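Local coordinates for WbbM protein (Klebsiella pneumoniae, PDB 6U4B) that is a trimeric, bifunctional O-antigen polymerase whose chain joins two regions of different sequence families and probably acts as a glycosyltransferase, at residues 50-55 and 64-69; 58-63 and 361-366. All blocks are in the same frame, centred on the assembly; numbering follows the deposited sequence.

How the contacts relate
From the N terminus the chain runs up strand 47-51, turns at 51-54 and reaches the loop that leads to helix 76-79. Contact 1 closes that loop early: 64-69 returns to the end of the strand at 50-55, only nine residues away. Segment 58-63 lies inside this closed loop and makes contact 2 with strand 360-366, almost 300 residues further on, so the two contacts cross along the chain. Contact 1 is local to the DUF4422 region, whereas contact 2 ties that region to the glycosyltransferase family 8 region. Their centres are about 12 Å apart, and a salt bridge from Lys-54 to Glu-60 joins them.

Contact 1: 50-55 and 64-69; sequences LHVGKA and PGDDTG
The carboxylate of Asp-66 meets the turn at Gly-53 and Lys-54 with both oxygens on their syn sides: OD2 takes the N-H of Gly-53 (N to OD2 2.7 Å), 30° out of the carboxylate plane, and OD1 takes that of Lys-54 (N to OD1 3.2 Å). Beside it, CB of Val-52 lies 3.6 Å from Asp-66 OD2. The His-51 ring has CB of Lys-54, from its own segment, over the centre of one face. CG of Asp-66 sits between its own N and carbonyl carbon (chi1 61°), which turns the carboxylate toward the N-H groups of the type II turn 51-54, where Gly-53 has positive phi. Ser-73 and Thr-83 also bond to OD1 and OD2, so each oxygen is gripped from two sources and the group's rotation is fixed.

His-51 bonds through its own N and O to Pro-64 O (2.7 Å from N) and Asp-66 N (3.1 Å from O), the residues on either side of Gly-65, making a single bridge; the first bond is nearly straight, the second more bent (145°). The extended Lys-54 chain passes Gly-65, CD to CA 3.6 Å, and bends at its end. Its NZ pairs with Glu-60 and reaches Asp-67 through two waters, NZ staying 4.5 Å from Asp-67 OD2. CB of Asp-67 rests on CB of Ala-55 at 3.9 Å, and the Ala-55 carbonyl accepts a hydrogen bond from Lys-554 of a second subunit.

Leu-50 and Val-52 pack on helix 82-91 and on strand 29-35, the parallel neighbour of strand 47-51.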
loop_
_atom_site.group_PDB
_atom_site.type_symbol
_atom_site.label_atom_id
_atom_site.label_comp_id
_atom_site.label_asym_id
_atom_site.label_seq_id
_atom_site.Cartn_x
_atom_site.Cartn_y
_atom_site.Cartn_z
ATOM N N LEU A 50 -36.449 -6.019 19.624
ATOM C CA LEU A 50 -35.950 -5.730 18.286
ATOM C C LEU A 50 -35.230 -4.391 18.293
ATOM O O LEU A 50 -35.726 -3.413 18.864
ATOM C CB LEU A 50 -37.082 -5.709 17.250
ATOM C CG LEU A 50 -37.687 -7.054 16.846
ATOM C CD1 LEU A 50 -38.847 -6.846 15.885
ATOM C CD2 LEU A 50 -36.633 -7.955 16.227
ATOM N N HIS A 51 -34.060 -4.359 17.663
ATOM C CA HIS A 51 -33.309 -3.127 17.444
ATOM C C HIS A 51 -33.831 -2.514 16.149
ATOM O O HIS A 51 -33.413 -2.896 15.054
ATOM C CB HIS A 51 -31.813 -3.427 17.381
ATOM C CG HIS A 51 -30.949 -2.222 17.174
ATOM N ND1 HIS A 51 -29.574 -2.299 17.114
ATOM C CD2 HIS A 51 -31.257 -0.912 17.013
ATOM C CE1 HIS A 51 -29.073 -1.092 16.926
ATOM N NE2 HIS A 51 -30.072 -0.232 16.860
ATOM N N VAL A 52 -34.755 -1.566 16.268
ATOM C CA VAL A 52 -35.372 -0.975 15.086
ATOM C C VAL A 52 -34.426 0.051 14.480
ATOM O O VAL A 52 -33.633 0.694 15.180
ATOM C CB VAL A 52 -36.746 -0.356 15.419
ATOM C CG1 VAL A 52 -37.680 -1.423 15.961
ATOM C CG2 VAL A 52 -36.603 0.801 16.399
ATOM N N GLY A 53 -34.501 0.200 13.158
ATOM C CA GLY A 53 -33.576 1.075 12.459
ATOM C C GLY A 53 -32.130 0.647 12.560
ATOM O O GLY A 53 -31.231 1.491 12.491
ATOM N N LYS A 54 -31.877 -0.655 12.721
ATOM C CA LYS A 54 -30.505 -1.125 12.875
ATOM C C LYS A 54 -29.701 -0.966 11.591
ATOM O O LYS A 54 -28.473 -0.848 11.651
ATOM C CB LYS A 54 -30.493 -2.587 13.333
ATOM C CG LYS A 54 -29.105 -3.098 13.730
ATOM C CD LYS A 54 -29.163 -4.490 14.353
ATOM C CE LYS A 54 -27.795 -4.919 14.861
ATOM N NZ LYS A 54 -26.823 -5.114 13.750
ATOM N N ALA A 55 -30.369 -0.948 10.433
ATOM C CA ALA A 55 -29.671 -0.720 9.173
ATOM C C ALA A 55 -28.970 0.633 9.134
ATOM O O ALA A 55 -28.000 0.798 8.386
ATOM C CB ALA A 55 -30.646 -0.833 7.998
ATOM N N PRO A 64 -31.685 -8.841 18.323
ATOM C CA PRO A 64 -31.682 -8.802 16.856
ATOM C C PRO A 64 -32.275 -7.502 16.336
ATOM O O PRO A 64 -33.042 -6.812 17.014
ATOM C CB PRO A 64 -32.551 -10.003 16.459
ATOM C CG PRO A 64 -32.529 -10.901 17.658
ATOM C CD PRO A 64 -32.438 -9.995 18.841
ATOM N N GLY A 65 -31.901 -7.167 15.103
ATOM C CA GLY A 65 -32.393 -5.966 14.471
ATOM C C GLY A 65 -33.602 -6.228 13.594
ATOM O O GLY A 65 -34.042 -7.358 13.393
ATOM N N ASP A 66 -34.152 -5.139 13.066
ATOM C CA ASP A 66 -35.236 -5.195 12.096
ATOM C C ASP A 66 -34.725 -5.188 10.657
ATOM O O ASP A 66 -35.495 -4.884 9.740
ATOM C CB ASP A 66 -36.194 -4.020 12.306
ATOM C CG ASP A 66 -35.509 -2.676 12.135
ATOM O OD1 ASP A 66 -34.260 -2.644 12.068
ATOM O OD2 ASP A 66 -36.209 -1.649 12.059
ATOM N N ASP A 67 -33.446 -5.517 10.439
ATOM C CA ASP A 67 -32.796 -5.302 9.150
ATOM C C ASP A 67 -32.323 -6.597 8.499
ATOM O O ASP A 67 -31.394 -6.567 7.685
ATOM C CB ASP A 67 -31.622 -4.330 9.306
ATOM C CG ASP A 67 -30.572 -4.840 10.269
ATOM O OD1 ASP A 67 -30.910 -5.687 11.126
ATOM O OD2 ASP A 67 -29.410 -4.391 10.175
ATOM N N THR A 68 -32.936 -7.730 8.828
ATOM C CA THR A 68 -32.612 -8.993 8.185
ATOM C C THR A 68 -33.775 -9.438 7.311
ATOM O O THR A 68 -34.933 -9.092 7.566
ATOM C CB THR A 68 -32.281 -10.078 9.212
ATOM O OG1 THR A 68 -33.331 -10.159 10.184
ATOM C CG2 THR A 68 -30.954 -9.772 9.908
ATOM N N GLY A 69 -33.451 -10.198 6.270
ATOM C CA GLY A 69 -34.457 -10.625 5.320
ATOM C C GLY A 69 -35.168 -9.442 4.687
ATOM O O GLY A 69 -34.601 -8.362 4.490
HETATM O O HOH W 1 -26.817 -3.571 11.020
HETATM O O HOH W 2 -28.712 -7.208 12.205
#

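Contact 2: 58-63 and 361-366; sequences CNEIGC and SLRFFD
Glu-60 N donates to Phe-364 O in the one direct hydrogen bond between the segments, 2.8 Å long and nearly straight (175°). The CA of Asn-59 adds a C-H...O contact to the same oxygen (3.4 Å). A water is held by Asn-59 ND2, Glu-60 O and Asp-366 N, linking the loop to the strand end.

Around the rings, contacts are at edges: Cys-58 O lies beside CD2 of Phe-364 at 3.6 Å, and Glu-60 O beside CD1 of Phe-365 at 3.3 Å. Strand 360-366 pairs with 333-340 through the backbone of Ser-361, Arg-363 and Phe-365, while the Phe-364 carbonyl points to the DUF4422 loop; the mixed sheet is consistent with the GT-A type fold of family 8 enzymes.

Among side chains, the Asn-59 amide lies against CB of Phe-364, its plane 25° from that ring; OD1 accepts a hydrogen bond from Lys-347 and ND2 donates one to Glu-339. With CG beside the backbone N (chi1 -52°), Glu-60 lays CG on Arg-363 CD at 3.8 Å, and a bend at chi2 turns its carboxylate. The charged ends do not meet, Glu-60 OE2 staying 5.0 Å from Arg-363 NH1; Glu-60 pairs with Lys-54, and Arg-363 with Asp-334 and the carbonyl of Asn-295.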
loop_
_atom_site.group_PDB
_atom_site.type_symbol
_atom_site.label_atom_id
_atom_site.label_comp_id
_atom_site.label_asym_id
_atom_site.label_seq_id
_atom_site.Cartn_x
_atom_site.Cartn_y
_atom_site.Cartn_z
ATOM N N CYS A 58 -24.543 1.672 13.515
ATOM C CA CYS A 58 -23.307 0.902 13.535
ATOM C C CYS A 58 -23.138 0.091 14.813
ATOM O O CYS A 58 -22.120 -0.595 14.962
ATOM C CB CYS A 58 -22.096 1.828 13.369
ATOM S SG CYS A 58 -21.996 2.674 11.782
ATOM N N ASN A 59 -24.100 0.147 15.729
ATOM C CA ASN A 59 -23.940 -0.421 17.057
ATOM C C ASN A 59 -24.829 -1.640 17.255
ATOM O O ASN A 59 -25.803 -1.865 16.532
ATOM C CB ASN A 59 -24.259 0.617 18.138
ATOM C CG ASN A 59 -23.167 1.651 18.291
ATOM O OD1 ASN A 59 -22.641 2.165 17.303
ATOM N ND2 ASN A 59 -22.809 1.953 19.534
ATOM N N GLU A 60 -24.458 -2.433 18.252
ATOM C CA GLU A 60 -25.278 -3.506 18.788
ATOM C C GLU A 60 -25.816 -3.069 20.145
ATOM O O GLU A 60 -25.152 -2.338 20.885
ATOM C CB GLU A 60 -24.474 -4.802 18.946
ATOM C CG GLU A 60 -23.729 -5.250 17.698
ATOM C CD GLU A 60 -24.635 -5.920 16.686
ATOM O OE1 GLU A 60 -24.380 -5.780 15.475
ATOM O OE2 GLU A 60 -25.607 -6.582 17.103
ATOM N N ILE A 61 -27.028 -3.511 20.471
ATOM C CA ILE A 61 -27.633 -3.203 21.761
ATOM C C ILE A 61 -28.032 -4.450 22.531
ATOM O O ILE A 61 -28.545 -4.331 23.651
ATOM C CB ILE A 61 -28.840 -2.251 21.614
ATOM C CG1 ILE A 61 -29.999 -2.945 20.899
ATOM C CG2 ILE A 61 -28.432 -0.991 20.859
ATOM C CD1 ILE A 61 -31.175 -2.026 20.650
ATOM N N GLY A 62 -27.811 -5.639 21.975
ATOM C CA GLY A 62 -28.089 -6.873 22.679
ATOM C C GLY A 62 -29.313 -7.633 22.224
ATOM O O GLY A 62 -29.773 -8.515 22.956
ATOM N N CYS A 63 -29.854 -7.322 21.054
ATOM C CA CYS A 63 -31.021 -8.014 20.531
ATOM C C CYS A 63 -30.958 -7.961 19.012
ATOM O O CYS A 63 -30.228 -7.136 18.447
ATOM C CB CYS A 63 -32.325 -7.389 21.050
ATOM S SG CYS A 63 -32.615 -5.691 20.500
ATOM N N SER A 361 -14.701 -10.301 12.822
ATOM C CA SER A 361 -15.896 -9.500 13.030
ATOM C C SER A 361 -15.570 -8.292 13.898
ATOM O O SER A 361 -14.721 -8.358 14.791
ATOM C CB SER A 361 -17.010 -10.317 13.690
ATOM O OG SER A 361 -18.105 -9.488 14.038
ATOM N N LEU A 362 -16.256 -7.185 13.625
ATOM C CA LEU A 362 -16.111 -5.957 14.398
ATOM C C LEU A 362 -17.501 -5.430 14.721
ATOM O O LEU A 362 -18.304 -5.190 13.812
ATOM C CB LEU A 362 -15.301 -4.908 13.629
ATOM C CG LEU A 362 -14.517 -3.832 14.395
ATOM C CD1 LEU A 362 -14.791 -2.449 13.821
ATOM C CD2 LEU A 362 -14.778 -3.857 15.898
ATOM N N ARG A 363 -17.785 -5.256 16.008
ATOM C CA ARG A 363 -19.050 -4.697 16.459
ATOM C C ARG A 363 -18.775 -3.591 17.467
ATOM O O ARG A 363 -17.718 -3.549 18.102
ATOM C CB ARG A 363 -19.954 -5.770 17.080
ATOM C CG ARG A 363 -20.413 -6.847 16.107
ATOM C CD ARG A 363 -21.186 -7.937 16.832
ATOM N NE ARG A 363 -20.338 -8.692 17.753
ATOM C CZ ARG A 363 -20.801 -9.515 18.690
ATOM N NH1 ARG A 363 -22.107 -9.690 18.843
ATOM N NH2 ARG A 363 -19.957 -10.162 19.479
ATOM N N PHE A 364 -19.739 -2.687 17.599
ATOM C CA PHE A 364 -19.636 -1.550 18.502
ATOM C C PHE A 364 -20.732 -1.618 19.553
ATOM O O PHE A 364 -21.867 -2.008 19.258
ATOM C CB PHE A 364 -19.739 -0.223 17.745
ATOM C CG PHE A 364 -18.570 0.055 16.849
ATOM C CD1 PHE A 364 -17.418 0.637 17.353
ATOM C CD2 PHE A 364 -18.621 -0.263 15.502
ATOM C CE1 PHE A 364 -16.334 0.893 16.529
ATOM C CE2 PHE A 364 -17.542 -0.009 14.671
ATOM C CZ PHE A 364 -16.398 0.571 15.185
ATOM N N PHE A 365 -20.387 -1.227 20.777
ATOM C CA PHE A 365 -21.351 -1.097 21.859
ATOM C C PHE A 365 -21.110 0.225 22.568
ATOM O O PHE A 365 -19.966 0.556 22.896
ATOM C CB PHE A 365 -21.244 -2.260 22.851
ATOM C CG PHE A 365 -22.264 -2.206 23.955
ATOM C CD1 PHE A 365 -23.575 -2.592 23.723
ATOM C CD2 PHE A 365 -21.915 -1.760 25.219
ATOM C CE1 PHE A 365 -24.523 -2.538 24.734
ATOM C CE2 PHE A 365 -22.858 -1.703 26.238
ATOM C CZ PHE A 365 -24.163 -2.094 25.993
ATOM N N ASP A 366 -22.182 0.984 22.784
ATOM C CA ASP A 366 -22.089 2.250 23.503
ATOM C C ASP A 366 -21.635 2.000 24.936
ATOM O O ASP A 366 -22.403 1.483 25.755
ATOM C CB ASP A 366 -23.435 2.978 23.480
ATOM C CG ASP A 366 -23.354 4.385 24.057
ATOM O OD1 ASP A 366 -24.355 5.125 23.950
ATOM O OD2 ASP A 366 -22.294 4.763 24.598
HETATM O O HOH W 3 -24.680 0.056 21.344
#